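Local coordinates for protein tonb-dependent siderophore receptor (Acinetobacter baumannii, PDB 5FP1) that probably binds iron-chelating siderophores, possibly ferric enterobactin, at the cell surface and imports them across the outer membrane as a TonB-dependent receptor, at residues Val34-Asp39 and Lys346-Val351; Pro41-Val46 and Ser483-Tyr488; Val117-Gly122 and Gly135-Ile140; Trp433-Gly438 and Ala472-Lys477; Thr522-Thr527 and Ala541-Glu546. All coordinates share one frame; numbering follows the deposited sequence. Where two conformers were deposited one is given.

Contact 1. Residues Val34-Asp39 and Lys346-Val351; sequences VAPLLD and KHRFNV
V34, in the N-terminal loop of the plug, packs against R348 and N350 on the barrel strand 346-368, a plug-to-barrel interface of the kind on which the TonB-dependent receptor fold is built. The tight part is the valine end. V34 points toward the strand and sets both methyls against it: CG2 lies 3.4 Å from R348 O, while CG1 reaches 3.9 Å from F349 C and 4.0 Å from N350 CB. The amide of N350 looks elsewhere. Its OD1 is bonded to Y422 OH and its ND2 to S31 O, a second tie between barrel and plug just upstream of V34.

Toward P36 and D39 the contact becomes looser and wetter. The R348 chain runs out over the loop and bends at chi3 (-62°), which carries NE out of line with the methylenes. A35 CB stands over one face of the guanidinium, near its rim, and P36 CD approaches obliquely, 3.9 Å from R348 NH1, the two side chains crossing at about a right angle. On the barrel side R348 NH2 is bonded to N426 OD1, whereas the buried NE finds no partner in the model. D39 OD1 is engaged by K477 in a salt bridge. D39 OD2 and R348 NH1 remain 5.3 Å apart, too far for direct pairing, and water fills the gap: the molecule lies in the guanidinium plane at its edge, accepting from R348 NH1 at 2.6 Å and donating to D39 OD2 at 2.7 Å.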
# COMPACT_ATOMS: atom_id res chain seq x y z
N VAL A 34 17.36 -2.10 14.09
CA VAL A 34 18.06 -2.05 15.36
C VAL A 34 18.87 -0.78 15.58
O VAL A 34 19.34 -0.52 16.70
CB VAL A 34 18.95 -3.29 15.48
CG1 VAL A 34 18.10 -4.54 15.41
CG2 VAL A 34 20.02 -3.31 14.39
N ALA A 35 19.04 0.00 14.52
CA ALA A 35 19.80 1.26 14.59
C ALA A 35 18.90 2.43 14.26
O ALA A 35 17.90 2.25 13.57
CB ALA A 35 20.98 1.21 13.63
N PRO A 36 19.26 3.65 14.71
CA PRO A 36 18.51 4.85 14.31
C PRO A 36 18.54 5.02 12.80
O PRO A 36 19.43 4.49 12.14
CB PRO A 36 19.26 6.01 14.99
CG PRO A 36 20.46 5.43 15.64
CD PRO A 36 20.31 3.94 15.70
N LEU A 37 17.55 5.72 12.26
CA LEU A 37 17.44 5.78 10.81
C LEU A 37 18.69 6.44 10.18
O LEU A 37 19.14 6.03 9.12
CB LEU A 37 16.16 6.48 10.41
CG LEU A 37 14.89 5.66 10.77
CD1 LEU A 37 13.67 6.47 10.40
CD2 LEU A 37 14.90 4.29 10.10
N LEU A 38 19.27 7.42 10.86
CA LEU A 38 20.51 8.09 10.38
C LEU A 38 21.64 7.13 10.06
O LEU A 38 22.40 7.33 9.10
CB LEU A 38 20.96 9.10 11.46
CG LEU A 38 22.24 9.89 11.19
CD1 LEU A 38 22.00 10.85 10.05
CD2 LEU A 38 22.67 10.64 12.46
N ASP A 39 21.75 6.06 10.84
CA ASP A 39 22.82 5.11 10.72
C ASP A 39 22.41 3.82 10.05
O ASP A 39 23.21 2.91 9.93
CB ASP A 39 23.36 4.80 12.10
CG ASP A 39 23.91 6.06 12.79
OD1 ASP A 39 24.16 7.06 12.09
OD2 ASP A 39 24.00 6.05 14.01
N LYS A 346 30.20 -3.63 19.87
CA LYS A 346 28.86 -3.44 20.42
C LYS A 346 27.80 -3.98 19.45
O LYS A 346 27.67 -3.47 18.32
CB LYS A 346 28.59 -1.98 20.73
CG LYS A 346 29.62 -1.37 21.68
CD LYS A 346 29.28 0.07 21.99
CE LYS A 346 30.44 0.76 22.70
NZ LYS A 346 30.03 2.11 23.18
N HIS A 347 27.07 -4.99 19.88
CA HIS A 347 26.03 -5.61 19.05
C HIS A 347 24.66 -5.06 19.38
O HIS A 347 24.31 -4.91 20.55
CB HIS A 347 26.00 -7.11 19.25
CG HIS A 347 27.26 -7.80 18.90
ND1 HIS A 347 27.41 -8.53 17.74
CD2 HIS A 347 28.43 -7.92 19.57
CE1 HIS A 347 28.62 -9.06 17.71
NE2 HIS A 347 29.26 -8.71 18.81
N ARG A 348 23.94 -4.67 18.34
CA ARG A 348 22.54 -4.31 18.45
C ARG A 348 21.75 -5.29 17.60
O ARG A 348 21.96 -5.35 16.38
CB ARG A 348 22.33 -2.87 18.01
CG ARG A 348 22.90 -1.89 19.02
CD ARG A 348 22.89 -0.48 18.49
NE ARG A 348 23.74 -0.32 17.31
CZ ARG A 348 23.87 0.84 16.69
NH1 ARG A 348 23.24 1.91 17.17
NH2 ARG A 348 24.61 0.96 15.59
N PHE A 349 20.93 -6.11 18.23
CA PHE A 349 20.42 -7.30 17.55
C PHE A 349 18.92 -7.54 17.70
O PHE A 349 18.26 -7.02 18.60
CB PHE A 349 21.17 -8.54 18.03
CG PHE A 349 20.91 -8.88 19.47
CD1 PHE A 349 19.81 -9.65 19.82
CD2 PHE A 349 21.77 -8.45 20.47
CE1 PHE A 349 19.56 -9.97 21.15
CE2 PHE A 349 21.53 -8.77 21.79
CZ PHE A 349 20.42 -9.53 22.13
N ASN A 350 18.43 -8.37 16.80
CA ASN A 350 17.08 -8.88 16.84
C ASN A 350 17.20 -10.22 16.18
O ASN A 350 17.60 -10.33 14.99
CB ASN A 350 16.11 -7.94 16.10
CG ASN A 350 14.67 -8.42 16.16
OD1 ASN A 350 14.43 -9.62 16.24
ND2 ASN A 350 13.73 -7.50 16.12
N VAL A 351 16.97 -11.27 16.96
CA VAL A 351 16.97 -12.63 16.46
C VAL A 351 15.63 -13.27 16.81
O VAL A 351 15.06 -12.99 17.86
CB VAL A 351 18.15 -13.44 17.02
CG1 VAL A 351 19.46 -12.70 16.75
CG2 VAL A 351 17.99 -13.69 18.52
O HOH W 1 24.13 3.90 15.67

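Contact 2. Residues Pro41-Val46 and Ser483-Tyr488; sequences PKSVSV and SIYTSY. With C8E ((hydroxyethyloxy)tri(ethyloxy)octane), chain C.
P41 and Y485 bring the two backbones nearest, with CA atoms 5.7 Å apart, where the loop entering plug strand 43-47 meets barrel strand 482-493 without any backbone pairing. The proline lies over the phenol ring: P41 CA stands 3.7 Å from the Y485 ring centroid, 20° off the normal, a CH-pi contact over the face, and P41 CB is 3.6 Å from Y485 CD1. Two residues along, S487 OG donates to P41 O at 2.8 Å, approaching 27° out of the carbonyl plane. Its chi1 of 70° places OG between the backbone N and the carbonyl carbon, from where it reaches P41 O. Y485 OH and S43 OG, 3.9 Å apart, do not pair directly but are each hydrogen-bonded to E524 OE2. I484 points out of the barrel instead, and its CG2 touches the alkyl chain of a detergent molecule, 3.7 Å from C7 of C8E. The plug is therefore held here by one ring face, a serine hydroxyl bonded to a backbone carbonyl, and a barrel carboxylate that gathers one hydroxyl from the plug and one from the barrel.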
# COMPACT_ATOMS: atom_id res chain seq x y z
N PRO A 41 21.73 1.60 6.94
CA PRO A 41 22.19 1.63 5.56
C PRO A 41 21.11 1.14 4.57
O PRO A 41 21.31 0.19 3.82
CB PRO A 41 23.40 0.70 5.59
CG PRO A 41 23.04 -0.32 6.64
CD PRO A 41 22.26 0.43 7.67
N LYS A 42 19.97 1.82 4.60
CA LYS A 42 18.80 1.44 3.82
C LYS A 42 17.91 2.65 3.75
O LYS A 42 17.89 3.46 4.68
CB LYS A 42 18.07 0.30 4.53
CG LYS A 42 17.15 -0.52 3.63
CD LYS A 42 16.68 -1.78 4.34
CE LYS A 42 16.07 -2.75 3.35
NZ LYS A 42 17.11 -3.48 2.58
N SER A 43 17.18 2.80 2.65
CA SER A 43 16.24 3.92 2.53
C SER A 43 14.94 3.60 3.23
O SER A 43 14.29 2.58 2.96
CB SER A 43 15.97 4.22 1.08
OG SER A 43 17.17 4.59 0.41
N VAL A 44 14.55 4.49 4.13
CA VAL A 44 13.28 4.37 4.86
C VAL A 44 12.68 5.76 4.95
O VAL A 44 13.39 6.73 5.29
CB VAL A 44 13.50 3.87 6.30
CG1 VAL A 44 12.16 3.70 7.03
CG2 VAL A 44 14.28 2.59 6.33
N SER A 45 11.42 5.90 4.52
CA SER A 45 10.67 7.15 4.67
C SER A 45 9.57 6.93 5.70
O SER A 45 8.85 5.92 5.65
CB SER A 45 10.01 7.57 3.37
OG SER A 45 10.96 7.99 2.40
N VAL A 46 9.37 7.90 6.56
CA VAL A 46 8.27 7.82 7.53
C VAL A 46 7.25 8.91 7.27
O VAL A 46 7.59 10.10 7.21
CB VAL A 46 8.78 7.88 8.97
CG1 VAL A 46 7.62 7.79 9.96
CG2 VAL A 46 9.77 6.76 9.22
N SER A 483 26.36 10.05 8.00
CA SER A 483 26.58 8.67 7.59
C SER A 483 26.81 8.59 6.10
O SER A 483 26.20 9.33 5.32
CB SER A 483 25.37 7.80 7.91
OG SER A 483 25.28 6.74 6.96
N ILE A 484 27.70 7.68 5.70
CA ILE A 484 27.86 7.33 4.29
C ILE A 484 27.88 5.82 4.27
O ILE A 484 28.57 5.19 5.10
CB ILE A 484 29.19 7.84 3.68
CG1 ILE A 484 29.38 9.32 3.96
CG2 ILE A 484 29.17 7.66 2.17
CD1 ILE A 484 30.81 9.77 3.67
N TYR A 485 27.11 5.22 3.36
CA TYR A 485 26.97 3.78 3.40
C TYR A 485 26.90 3.15 2.05
O TYR A 485 26.61 3.81 1.05
CB TYR A 485 25.75 3.37 4.25
CG TYR A 485 24.42 3.73 3.59
CD1 TYR A 485 23.78 2.83 2.72
CD2 TYR A 485 23.83 4.96 3.82
CE1 TYR A 485 22.56 3.17 2.11
CE2 TYR A 485 22.62 5.30 3.23
CZ TYR A 485 21.99 4.40 2.38
OH TYR A 485 20.81 4.79 1.78
N THR A 486 27.17 1.85 2.06
CA THR A 486 26.96 0.94 0.93
C THR A 486 26.23 -0.26 1.49
O THR A 486 26.59 -0.76 2.55
CB THR A 486 28.31 0.41 0.38
OG1 THR A 486 29.18 1.51 0.10
CG2 THR A 486 28.09 -0.40 -0.89
N SER A 487 25.24 -0.77 0.76
CA SER A 487 24.56 -1.98 1.20
C SER A 487 24.04 -2.84 0.08
O SER A 487 23.85 -2.39 -1.04
CB SER A 487 23.43 -1.63 2.18
OG SER A 487 22.37 -0.98 1.51
N TYR A 488 23.85 -4.09 0.41
CA TYR A 488 23.31 -5.08 -0.50
C TYR A 488 22.26 -5.90 0.23
O TYR A 488 22.46 -6.34 1.36
CB TYR A 488 24.44 -5.98 -1.01
CG TYR A 488 23.97 -7.06 -1.93
CD1 TYR A 488 23.64 -6.79 -3.24
CD2 TYR A 488 23.80 -8.35 -1.46
CE1 TYR A 488 23.19 -7.80 -4.09
CE2 TYR A 488 23.36 -9.36 -2.29
CZ TYR A 488 23.05 -9.08 -3.60
OH TYR A 488 22.59 -10.11 -4.41
C1 C8E C . 32.30 -1.00 0.36
C2 C8E C . 32.79 -0.26 1.58
C3 C8E C . 31.66 0.54 2.19
C4 C8E C . 32.16 1.79 2.86
C5 C8E C . 31.04 2.69 3.30
C6 C8E C . 30.25 3.22 2.13
C7 C8E C . 30.84 4.47 1.55
C8 C8E C . 30.40 4.62 0.10
O9 C8E C . 31.31 3.84 -0.68
C10 C8E C . 30.82 3.47 -1.97
C11 C8E C . 30.92 4.65 -2.93
O12 C8E C . 30.26 5.78 -2.36
C13 C8E C . 30.36 6.90 -3.24
C14 C8E C . 29.60 8.08 -2.66
O15 C8E C . 30.46 8.90 -1.87
C16 C8E C . 30.84 10.10 -2.55
C17 C8E C . 31.18 11.19 -1.55
O18 C8E C . 30.25 11.10 -0.47

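Contact 3. Residues Val117-Gly122 and Gly135-Ile140; sequences VEVTKG and GSINMI
E118 and N138 form the first of two hydrogen-bonded pairs that join strands 114-121 and 135-141 in the sheet of the plug domain; the short segments run antiparallel at 170°. Four backbone bonds hold them. E118 N donates to N138 O at 2.9 Å and almost straight (176°), and N138 N returns to E118 O at 2.9 Å. T120 N reaches S136 O at 2.8 Å, nearly along the C=O axis, while S136 N closes on T120 O at 3.0 Å from outside the carbonyl plane. Beyond this pair G135, with phi at 149°, lies close against T120 O and K121, where the lack of a side chain lets the strands come together.

Apolar packing occupies the face carrying V117, V119, I137 and M139. The branch CG1 of V117 meets CG2 of I137 diagonally at 3.8 Å; both are anti to their own backbone N. On the other face the extended E118 chain crosses I140, putting OE2 3.9 Å from I140 CG1.

E118 and N138 on that face are linked through a water, which donates to E118 OE1 at 2.8 Å and accepts from N138 ND2 at 3.0 Å. The buried carboxylate is further satisfied by S28 OG and A29 N, and N138 OD1 by G100 N.

The connection between the strands contains the short helix 125-128. Strand 43-47 borders 114-121 on its other flank, strand 96-98 runs parallel to 135-141 on the far side, and I87 of strand 85-87 covers V119 and I137.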
# COMPACT_ATOMS: atom_id res chain seq x y z
N VAL A 117 3.36 5.85 9.16
CA VAL A 117 3.51 4.82 8.14
C VAL A 117 4.99 4.79 7.76
O VAL A 117 5.58 5.82 7.44
CB VAL A 117 2.69 5.13 6.87
CG1 VAL A 117 2.83 3.99 5.88
CG2 VAL A 117 1.23 5.37 7.21
N GLU A 118 5.60 3.62 7.82
CA GLU A 118 7.00 3.47 7.49
C GLU A 118 7.16 2.75 6.18
O GLU A 118 6.73 1.57 6.03
CB GLU A 118 7.72 2.72 8.61
CG GLU A 118 7.58 3.41 9.96
CD GLU A 118 8.46 2.83 11.04
OE1 GLU A 118 9.21 1.84 10.79
OE2 GLU A 118 8.39 3.37 12.16
N VAL A 119 7.78 3.44 5.22
CA VAL A 119 8.01 2.86 3.89
C VAL A 119 9.48 2.46 3.74
O VAL A 119 10.37 3.33 3.66
CB VAL A 119 7.64 3.84 2.79
CG1 VAL A 119 7.75 3.19 1.42
CG2 VAL A 119 6.21 4.36 3.01
N THR A 120 9.73 1.16 3.68
CA THR A 120 11.05 0.65 3.41
C THR A 120 11.19 0.64 1.91
O THR A 120 10.33 0.11 1.20
CB THR A 120 11.25 -0.75 3.99
OG1 THR A 120 11.17 -0.67 5.42
CG2 THR A 120 12.60 -1.31 3.60
N LYS A 121 12.27 1.23 1.41
CA LYS A 121 12.52 1.22 -0.02
C LYS A 121 13.78 0.42 -0.31
O LYS A 121 14.82 0.62 0.33
CB LYS A 121 12.63 2.67 -0.55
CG LYS A 121 11.39 3.51 -0.34
CD LYS A 121 11.58 4.91 -0.92
CE LYS A 121 10.99 5.99 -0.03
NZ LYS A 121 11.37 7.38 -0.47
N GLY A 122 13.67 -0.51 -1.25
CA GLY A 122 14.71 -1.50 -1.49
C GLY A 122 14.34 -2.89 -1.00
O GLY A 122 13.54 -3.06 -0.07
N GLY A 135 10.55 -2.99 -1.85
CA GLY A 135 10.23 -2.29 -0.60
C GLY A 135 9.00 -2.88 0.06
O GLY A 135 8.44 -3.87 -0.41
N SER A 136 8.59 -2.28 1.17
CA SER A 136 7.38 -2.71 1.89
C SER A 136 6.89 -1.57 2.77
O SER A 136 7.64 -0.64 3.11
CB SER A 136 7.66 -3.92 2.77
OG SER A 136 8.66 -3.63 3.71
N ILE A 137 5.62 -1.67 3.14
CA ILE A 137 4.94 -0.66 3.92
C ILE A 137 4.51 -1.26 5.24
O ILE A 137 3.96 -2.36 5.28
CB ILE A 137 3.71 -0.17 3.15
CG1 ILE A 137 4.20 0.58 1.91
CG2 ILE A 137 2.84 0.70 4.04
CD1 ILE A 137 3.14 0.81 0.87
N ASN A 138 4.75 -0.51 6.32
CA ASN A 138 4.44 -0.98 7.66
C ASN A 138 3.68 0.12 8.37
O ASN A 138 4.20 1.23 8.56
CB ASN A 138 5.74 -1.32 8.40
CG ASN A 138 5.50 -1.93 9.78
OD1 ASN A 138 4.38 -2.38 10.11
ND2 ASN A 138 6.54 -1.90 10.61
N MET A 139 2.41 -0.13 8.68
CA MET A 139 1.58 0.85 9.36
C MET A 139 1.70 0.62 10.88
O MET A 139 1.50 -0.49 11.36
CB MET A 139 0.14 0.78 8.84
CG MET A 139 0.02 1.22 7.36
SD MET A 139 -1.64 0.86 6.82
CE MET A 139 -2.43 2.32 7.43
N ILE A 140 2.04 1.67 11.60
CA ILE A 140 2.31 1.60 13.05
C ILE A 140 1.05 2.09 13.76
O ILE A 140 0.58 3.17 13.48
CB ILE A 140 3.46 2.55 13.45
CG1 ILE A 140 4.71 2.29 12.60
CG2 ILE A 140 3.78 2.45 14.94
CD1 ILE A 140 5.21 0.88 12.65
O HOH W 2 8.94 -0.60 9.42

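Contact 4. Residues Trp433-Gly438 and Ala472-Lys477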
# COMPACT_ATOMS: atom_id res chain seq x y z
N TRP A 433 32.37 3.30 12.57
CA TRP A 433 32.23 2.15 11.68
C TRP A 433 31.15 1.18 12.17
O TRP A 433 31.29 0.58 13.24
CB TRP A 433 33.54 1.42 11.57
CG TRP A 433 34.63 2.19 10.86
CD1 TRP A 433 35.61 2.95 11.44
CD2 TRP A 433 34.86 2.25 9.46
NE1 TRP A 433 36.44 3.49 10.48
CE2 TRP A 433 36.01 3.05 9.25
CE3 TRP A 433 34.22 1.69 8.34
CZ2 TRP A 433 36.51 3.32 7.98
CZ3 TRP A 433 34.73 1.96 7.07
CH2 TRP A 433 35.86 2.78 6.90
N LEU A 434 30.09 1.03 11.38
CA LEU A 434 28.98 0.10 11.72
C LEU A 434 28.78 -0.93 10.62
O LEU A 434 28.63 -0.58 9.46
CB LEU A 434 27.67 0.85 11.90
CG LEU A 434 27.72 2.15 12.68
CD1 LEU A 434 26.38 2.86 12.61
CD2 LEU A 434 28.10 1.87 14.12
N LEU A 435 28.81 -2.21 11.01
CA LEU A 435 28.58 -3.32 10.09
C LEU A 435 27.16 -3.85 10.30
O LEU A 435 26.82 -4.31 11.39
CB LEU A 435 29.57 -4.43 10.37
CG LEU A 435 29.42 -5.69 9.53
CD1 LEU A 435 29.57 -5.38 8.05
CD2 LEU A 435 30.45 -6.73 9.99
N ASP A 436 26.32 -3.74 9.27
CA ASP A 436 24.91 -4.17 9.37
C ASP A 436 24.74 -5.53 8.70
O ASP A 436 25.19 -5.73 7.57
CB ASP A 436 24.02 -3.15 8.66
CG ASP A 436 22.52 -3.34 8.99
OD1 ASP A 436 22.12 -3.08 10.15
OD2 ASP A 436 21.78 -3.76 8.08
N LEU A 437 24.14 -6.50 9.41
CA LEU A 437 24.01 -7.85 8.87
C LEU A 437 22.60 -8.36 9.10
O LEU A 437 22.00 -8.12 10.14
CB LEU A 437 24.98 -8.80 9.56
CG LEU A 437 26.47 -8.38 9.46
CD1 LEU A 437 27.26 -9.20 10.46
CD2 LEU A 437 27.01 -8.57 8.06
N GLY A 438 22.12 -9.14 8.15
CA GLY A 438 20.85 -9.85 8.34
C GLY A 438 20.85 -11.10 7.52
O GLY A 438 21.38 -11.14 6.39
N ALA A 472 23.60 -6.98 3.91
CA ALA A 472 24.91 -6.61 4.43
C ALA A 472 25.15 -5.16 4.09
O ALA A 472 24.95 -4.74 2.94
CB ALA A 472 26.00 -7.47 3.79
N GLY A 473 25.57 -4.38 5.07
CA GLY A 473 25.90 -3.00 4.80
C GLY A 473 27.02 -2.50 5.70
O GLY A 473 27.23 -3.02 6.80
N ILE A 474 27.73 -1.49 5.23
CA ILE A 474 28.70 -0.77 6.06
C ILE A 474 28.35 0.69 6.08
O ILE A 474 28.11 1.28 5.04
CB ILE A 474 30.10 -0.91 5.48
CG1 ILE A 474 30.50 -2.39 5.46
CG2 ILE A 474 31.08 -0.07 6.31
CD1 ILE A 474 31.75 -2.68 4.67
N THR A 475 28.32 1.26 7.28
CA THR A 475 28.08 2.67 7.47
C THR A 475 29.37 3.30 8.05
O THR A 475 29.92 2.80 9.04
CB THR A 475 26.94 2.92 8.43
OG1 THR A 475 25.71 2.37 7.91
CG2 THR A 475 26.76 4.41 8.63
N PHE A 476 29.85 4.35 7.39
CA PHE A 476 30.96 5.17 7.92
C PHE A 476 30.39 6.48 8.39
O PHE A 476 29.65 7.14 7.68
CB PHE A 476 32.07 5.42 6.88
CG PHE A 476 33.14 6.35 7.39
CD1 PHE A 476 34.03 5.91 8.37
CD2 PHE A 476 33.20 7.66 6.98
CE1 PHE A 476 34.99 6.76 8.89
CE2 PHE A 476 34.16 8.51 7.49
CZ PHE A 476 35.05 8.06 8.45
N LYS A 477 30.71 6.86 9.62
CA LYS A 477 30.22 8.12 10.14
C LYS A 477 31.35 9.20 10.22
O LYS A 477 32.17 9.15 11.14
CB LYS A 477 29.60 7.90 11.51
CG LYS A 477 28.38 6.97 11.49
CD LYS A 477 27.71 6.80 12.86
CE LYS A 477 27.13 8.08 13.42
NZ LYS A 477 26.24 8.78 12.46
O HOH W 3 25.76 -0.21 8.87
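L434 pairs with T475, and D436 with G473, as the two hydrogen-bonded pairs of an antiparallel hairpin in the barrel wall. The backbone N and O of all four residues are used. L434 N donates to T475 O, and T475 N to L434 O, both at 2.9 Å. D436 N reaches G473 O at 2.7 Å. G473 N returns to D436 O at 2.9 Å. The first two bonds are nearly straight and lie in the carbonyl planes, whereas the pair at G473 is tilted by more than 20°. L434 O takes a second donor, a water at 3.0 Å. The same water lies 2.8 Å from T475 OG1, which is also hydrogen-bonded to D39 O of the plug. D436 splits its carboxylate between N426 ND2 and Q471 NE2. The K477 chain bends at chi3 and chi4, and NZ, besides its plug partner D39, is bonded to the carbonyls of E480 and G482.

The face bearing W433, L435, I474 and F476 is apolar. F476 CD1 sits over the indole of W433, 3.6 Å from CE2, with the ring planes 57° apart. I474 CG2 comes to the indole edge, while its CG1 is 4.1 Å from L435 CD1.

The chemistry thus divides: the polar groups of D436, T475 and K477 are bonded to plug, barrel and water, whereas the apolar face, with a detergent molecule at I474, is consistent with a membrane-facing barrel surface.

Contact 5. Residues Thr522-Thr527 and Ala541-Glu546; sequences TFEIGT and AIFRTE
An antiparallel beta hairpin of the barrel wall, strands 518-531 and 536-555, pairs F523 with R544 and I525 with I542 through its backbone, the short segments running at 176°. F523 N reaches R544 O at 2.9 Å, and R544 N returns to F523 O at 2.9 Å. One pair further on, I525 N bonds I542 O at 3.0 Å and I542 N bonds I525 O at 2.9 Å, both donors nearly in line with the C=O.

The outer face is lined by F523, I525, I542 and R544. I525 and I542 lie side by side, CG1 of the former 3.9 Å from CB of the latter, and a detergent molecule touches I525. R544 turns away to a salt bridge with D568.

The inner face looks to the plug. E524 extends beside F543, pointing the same way, its carboxylate 50° from the ring plane; OE1 lies 3.8 Å from F543 CB and OE2 is 3.6 Å from A541 CB. Plug residue R88 binds this face three times: a salt bridge to E524 OE1, a cation-pi contact with F543 and a hydrogen bond to T545 OG1. E524 OE2 is already held by two hydroxyls, and the charge of R88 would be expected to favour the ionised carboxylate. Further along the same face, T522 OG1, also bonded to S123 OG of the plug, shares a hydrogen bond with T545 OG1 at 2.8 Å.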
# COMPACT_ATOMS: atom_id res chain seq x y z
N THR A 522 18.90 -5.49 -4.24
CA THR A 522 19.16 -4.08 -4.24
C THR A 522 20.61 -3.81 -3.83
O THR A 522 21.08 -4.31 -2.81
CB THR A 522 18.22 -3.34 -3.27
OG1 THR A 522 16.87 -3.45 -3.74
CG2 THR A 522 18.59 -1.85 -3.13
N PHE A 523 21.31 -3.07 -4.69
CA PHE A 523 22.62 -2.48 -4.35
C PHE A 523 22.43 -0.98 -4.17
O PHE A 523 21.89 -0.29 -5.05
CB PHE A 523 23.66 -2.74 -5.46
CG PHE A 523 24.99 -2.04 -5.17
CD1 PHE A 523 25.86 -2.55 -4.22
CD2 PHE A 523 25.30 -0.82 -5.77
CE1 PHE A 523 27.06 -1.91 -3.93
CE2 PHE A 523 26.49 -0.16 -5.47
CZ PHE A 523 27.37 -0.71 -4.55
N GLU A 524 22.86 -0.44 -3.04
CA GLU A 524 22.63 0.97 -2.75
C GLU A 524 23.85 1.61 -2.09
O GLU A 524 24.55 0.99 -1.29
CB GLU A 524 21.45 1.13 -1.80
CG GLU A 524 21.02 2.55 -1.48
CD GLU A 524 19.62 2.61 -0.87
OE1 GLU A 524 18.72 2.01 -1.49
OE2 GLU A 524 19.43 3.24 0.21
N ILE A 525 24.09 2.86 -2.47
CA ILE A 525 25.02 3.72 -1.79
C ILE A 525 24.27 4.95 -1.42
O ILE A 525 23.42 5.44 -2.17
CB ILE A 525 26.22 4.06 -2.69
CG1 ILE A 525 25.77 4.61 -4.02
CG2 ILE A 525 27.05 2.83 -2.93
CD1 ILE A 525 26.92 5.05 -4.89
N GLY A 526 24.56 5.47 -0.24
CA GLY A 526 23.86 6.63 0.22
C GLY A 526 24.55 7.43 1.29
O GLY A 526 25.62 7.04 1.82
N THR A 527 23.93 8.55 1.61
CA THR A 527 24.39 9.38 2.70
C THR A 527 23.20 10.01 3.41
O THR A 527 22.15 10.31 2.80
CB THR A 527 25.42 10.43 2.19
OG1 THR A 527 26.04 11.10 3.31
CG2 THR A 527 24.75 11.45 1.31
N ALA A 541 20.28 8.71 -1.88
CA ALA A 541 20.63 7.34 -2.21
C ALA A 541 20.62 7.14 -3.70
O ALA A 541 19.78 7.72 -4.42
CB ALA A 541 19.66 6.38 -1.55
N ILE A 542 21.54 6.29 -4.15
CA ILE A 542 21.65 5.88 -5.53
C ILE A 542 21.63 4.37 -5.47
O ILE A 542 22.27 3.78 -4.61
CB ILE A 542 22.99 6.37 -6.15
CG1 ILE A 542 22.96 7.87 -6.33
CG2 ILE A 542 23.27 5.68 -7.48
CD1 ILE A 542 22.23 8.29 -7.59
N PHE A 543 20.90 3.72 -6.37
CA PHE A 543 20.65 2.30 -6.22
C PHE A 543 20.32 1.63 -7.53
O PHE A 543 19.90 2.27 -8.49
CB PHE A 543 19.49 2.07 -5.23
CG PHE A 543 18.24 2.82 -5.60
CD1 PHE A 543 17.32 2.30 -6.48
CD2 PHE A 543 18.01 4.07 -5.06
CE1 PHE A 543 16.20 3.04 -6.83
CE2 PHE A 543 16.91 4.81 -5.41
CZ PHE A 543 15.99 4.29 -6.29
N ARG A 544 20.53 0.33 -7.55
CA ARG A 544 19.89 -0.55 -8.51
C ARG A 544 19.07 -1.58 -7.74
O ARG A 544 19.60 -2.35 -6.92
CB ARG A 544 20.88 -1.25 -9.42
CG ARG A 544 20.18 -2.25 -10.35
CD ARG A 544 21.15 -2.83 -11.37
NE ARG A 544 21.61 -1.77 -12.25
CZ ARG A 544 22.68 -1.82 -13.03
NH1 ARG A 544 23.42 -2.90 -13.09
NH2 ARG A 544 23.01 -0.78 -13.75
N THR A 545 17.76 -1.51 -7.94
CA THR A 545 16.78 -2.46 -7.36
C THR A 545 16.22 -3.20 -8.55
O THR A 545 15.71 -2.58 -9.51
CB THR A 545 15.70 -1.71 -6.58
OG1 THR A 545 16.25 -1.21 -5.34
CG2 THR A 545 14.48 -2.64 -6.26
N GLU A 546 16.36 -4.52 -8.55
CA GLU A 546 16.08 -5.30 -9.72
C GLU A 546 15.54 -6.66 -9.39
O GLU A 546 15.83 -7.22 -8.33
CB GLU A 546 17.34 -5.48 -10.58
CG GLU A 546 18.44 -6.24 -9.91
CD GLU A 546 19.72 -6.30 -10.74
OE1 GLU A 546 19.63 -6.48 -11.98
OE2 GLU A 546 20.81 -6.16 -10.15

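Overall arrangement
From the N terminus, contact 1 joins the loop before the plug sheet to barrel strand 346-368, and contact 2 joins the next few residues to strand 482-493; the two long loops cross. Both enclose contact 3, a short closure within the plug, whose strand 114-121 pairs with strand 43-47 of contact 2. Contact 4, a barrel hairpin, opens after contact 1 has closed and lies inside the span of contact 2. Contact 5, a hairpin further along the chain, follows all the others in series. Strand 482-493 bridges the hairpins of contacts 4 and 5, so D39, S43 and G122 of the plug all meet one continuous stretch of barrel wall.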